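Local coordinates for NudC domain-containing protein 2 (PDB 2RH0) that may regulate the LIS1/dynein pathway by stabilizing LIS1 together with the Hsp90 chaperone, at residues Q45-V49 / G61-T67. Residues are numbered along the deposited sequence; the frame is centred on the assembly and turned at random.
Sequences QSRHV and GKLFDST
This is the open end of the antiparallel hairpin of strands 48-53 and 56-62 in the CS (p23-like) domain. Residues 45-47 are the turn leading into strand 48-53; 63-67 follow strand 56-62. Val49 and Gly61 form a hydrogen-bonded pair, with Val49 N to Gly61 O at 3.1 Å and Gly61 N to Val49 O at 3.0 Å. At the Gly61 angles (169/-176) a CB would jam against the preceding carbonyl O, which calls for glycine. His48 and Lys62 follow as a non-hydrogen-bonded pair, CA atoms 4.4 Å apart. Beyond them, Leu63 N donates to Arg47 O at 2.7 Å.

Arg47 has the most surface covered. Its chi1 t, chi2 p, chi3 t side chain runs across residues 62-66, and Arg47 NE donates to Leu63 O at 2.8 Å. Lys62 CE and Asp65 CA lie over opposite faces of the guanidinium. Leu63 (chi1 m, chi2 t) points toward 45-49 and packs CD2 on Val49 CG1 at 3.7 Å.

Ser46 joins the far end of 63-67. Ser46 O accepts from both Thr67 N and Thr67 OG1, each at 2.8 Å; Ser46 OG, with chi1 t, donates to Thr67 O, also at 2.8 Å.

The second subunit borders 62-67: Lys62 and Asp65 form salt bridges with its Glu102 and Lys90, and Ser66 OG hydrogen-bonds that Lys90. All seven hydrogen bonds between the segments end on main-chain carbonyl oxygens; side chains donate only from Ser46, Arg47 and Thr67.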
loop_
_atom_site.group_PDB
_atom_site.type_symbol
_atom_site.label_atom_id
_atom_site.label_comp_id
_atom_site.label_asym_id
_atom_site.label_seq_id
_atom_site.Cartn_x
_atom_site.Cartn_y
_atom_site.Cartn_z
ATOM N N GLN A 45 4.020 -15.836 18.025
ATOM C CA GLN A 45 5.093 -16.124 18.969
ATOM C C GLN A 45 6.248 -15.256 18.568
ATOM O O GLN A 45 6.203 -14.627 17.504
ATOM C CB GLN A 45 5.489 -17.583 18.920
ATOM C CG GLN A 45 4.366 -18.513 19.321
ATOM C CD GLN A 45 4.378 -19.823 18.544
ATOM O OE1 GLN A 45 4.645 -20.874 19.105
ATOM N NE2 GLN A 45 4.072 -19.758 17.244
ATOM N N SER A 46 7.281 -15.230 19.406
ATOM C CA SER A 46 8.414 -14.358 19.165
ATOM C C SER A 46 9.058 -14.543 17.785
ATOM O O SER A 46 9.442 -13.567 17.161
ATOM C CB SER A 46 9.473 -14.524 20.242
ATOM O OG SER A 46 10.537 -13.647 19.958
ATOM N N ARG A 47 9.128 -15.778 17.308
ATOM C CA ARG A 47 9.784 -16.069 16.056
ATOM C C ARG A 47 8.948 -16.909 15.103
ATOM O O ARG A 47 9.436 -17.369 14.083
ATOM C CB ARG A 47 11.102 -16.745 16.396
ATOM C CG ARG A 47 12.097 -16.825 15.300
ATOM C CD ARG A 47 12.610 -15.485 14.834
ATOM N NE ARG A 47 13.540 -15.702 13.728
ATOM C CZ ARG A 47 14.862 -15.737 13.850
ATOM N NH1 ARG A 47 15.450 -15.533 15.037
ATOM N NH2 ARG A 47 15.597 -15.954 12.760
ATOM N N HIS A 48 7.663 -17.070 15.412
ATOM C CA HIS A 48 6.730 -17.834 14.574
ATOM C C HIS A 48 5.366 -17.229 14.578
ATOM O O HIS A 48 4.935 -16.627 15.580
ATOM C CB HIS A 48 6.576 -19.229 15.133
ATOM C CG HIS A 48 7.794 -20.062 14.960
ATOM N ND1 HIS A 48 8.804 -20.095 15.893
ATOM C CD2 HIS A 48 8.173 -20.877 13.951
ATOM C CE1 HIS A 48 9.760 -20.891 15.451
ATOM N NE2 HIS A 48 9.407 -21.372 14.276
ATOM N N VAL A 49 4.699 -17.400 13.449
ATOM C CA VAL A 49 3.334 -16.935 13.247
ATOM C C VAL A 49 2.539 -18.019 12.545
ATOM O O VAL A 49 3.110 -18.841 11.820
ATOM C CB VAL A 49 3.243 -15.612 12.414
ATOM C CG1 VAL A 49 3.859 -14.448 13.205
ATOM C CG2 VAL A 49 3.912 -15.756 11.008
ATOM N N GLY A 61 4.810 -19.930 9.587
ATOM C CA GLY A 61 6.227 -20.099 9.419
ATOM C C GLY A 61 7.024 -19.352 10.431
ATOM O O GLY A 61 6.477 -18.721 11.326
ATOM N N LYS A 62 8.331 -19.432 10.245
ATOM C CA LYS A 62 9.295 -18.846 11.135
ATOM C C LYS A 62 9.572 -17.450 10.650
ATOM O O LYS A 62 9.840 -17.233 9.442
ATOM C CB LYS A 62 10.585 -19.652 11.114
ATOM C CG LYS A 62 11.616 -19.182 12.113
ATOM C CD LYS A 62 12.935 -19.814 11.840
ATOM C CE LYS A 62 13.839 -19.837 13.050
ATOM N NZ LYS A 62 15.157 -20.408 12.617
ATOM N N LEU A 63 9.502 -16.497 11.570
ATOM C CA LEU A 63 9.674 -15.086 11.217
ATOM C C LEU A 63 11.118 -14.798 10.841
ATOM O O LEU A 63 12.036 -15.450 11.333
ATOM C CB LEU A 63 9.249 -14.180 12.371
ATOM C CG LEU A 63 7.763 -14.107 12.686
ATOM C CD1 LEU A 63 7.588 -13.417 14.002
ATOM C CD2 LEU A 63 7.003 -13.355 11.546
ATOM N N PHE A 64 11.320 -13.824 9.967
ATOM C CA PHE A 64 12.667 -13.444 9.548
ATOM C C PHE A 64 13.546 -13.062 10.720
ATOM O O PHE A 64 14.739 -13.283 10.674
ATOM C CB PHE A 64 12.616 -12.293 8.545
ATOM C CG PHE A 64 13.984 -11.741 8.161
ATOM C CD1 PHE A 64 14.746 -12.351 7.193
ATOM C CD2 PHE A 64 14.481 -10.594 8.772
ATOM C CE1 PHE A 64 15.963 -11.851 6.838
ATOM C CE2 PHE A 64 15.714 -10.084 8.419
ATOM C CZ PHE A 64 16.449 -10.720 7.434
ATOM N N ASP A 65 12.974 -12.472 11.761
ATOM C CA ASP A 65 13.742 -12.119 12.952
ATOM C C ASP A 65 12.781 -12.089 14.152
ATOM O O ASP A 65 11.582 -12.304 14.008
ATOM C CB ASP A 65 14.450 -10.779 12.722
ATOM C CG ASP A 65 15.743 -10.610 13.528
ATOM O OD1 ASP A 65 15.991 -11.361 14.504
ATOM O OD2 ASP A 65 16.515 -9.687 13.164
ATOM N N SER A 66 13.285 -11.797 15.338
ATOM C CA SER A 66 12.471 -11.917 16.518
ATOM C C SER A 66 11.637 -10.688 16.801
ATOM O O SER A 66 12.002 -9.563 16.463
ATOM C CB SER A 66 13.361 -12.254 17.738
ATOM O OG SER A 66 14.282 -11.216 17.953
ATOM N N THR A 67 10.493 -10.932 17.427
ATOM C CA THR A 67 9.533 -9.915 17.764
ATOM C C THR A 67 9.196 -10.059 19.257
ATOM O O THR A 67 9.547 -11.053 19.883
ATOM C CB THR A 67 8.240 -10.081 16.873
ATOM O OG1 THR A 67 7.638 -11.365 17.100
ATOM C CG2 THR A 67 8.589 -9.985 15.412
#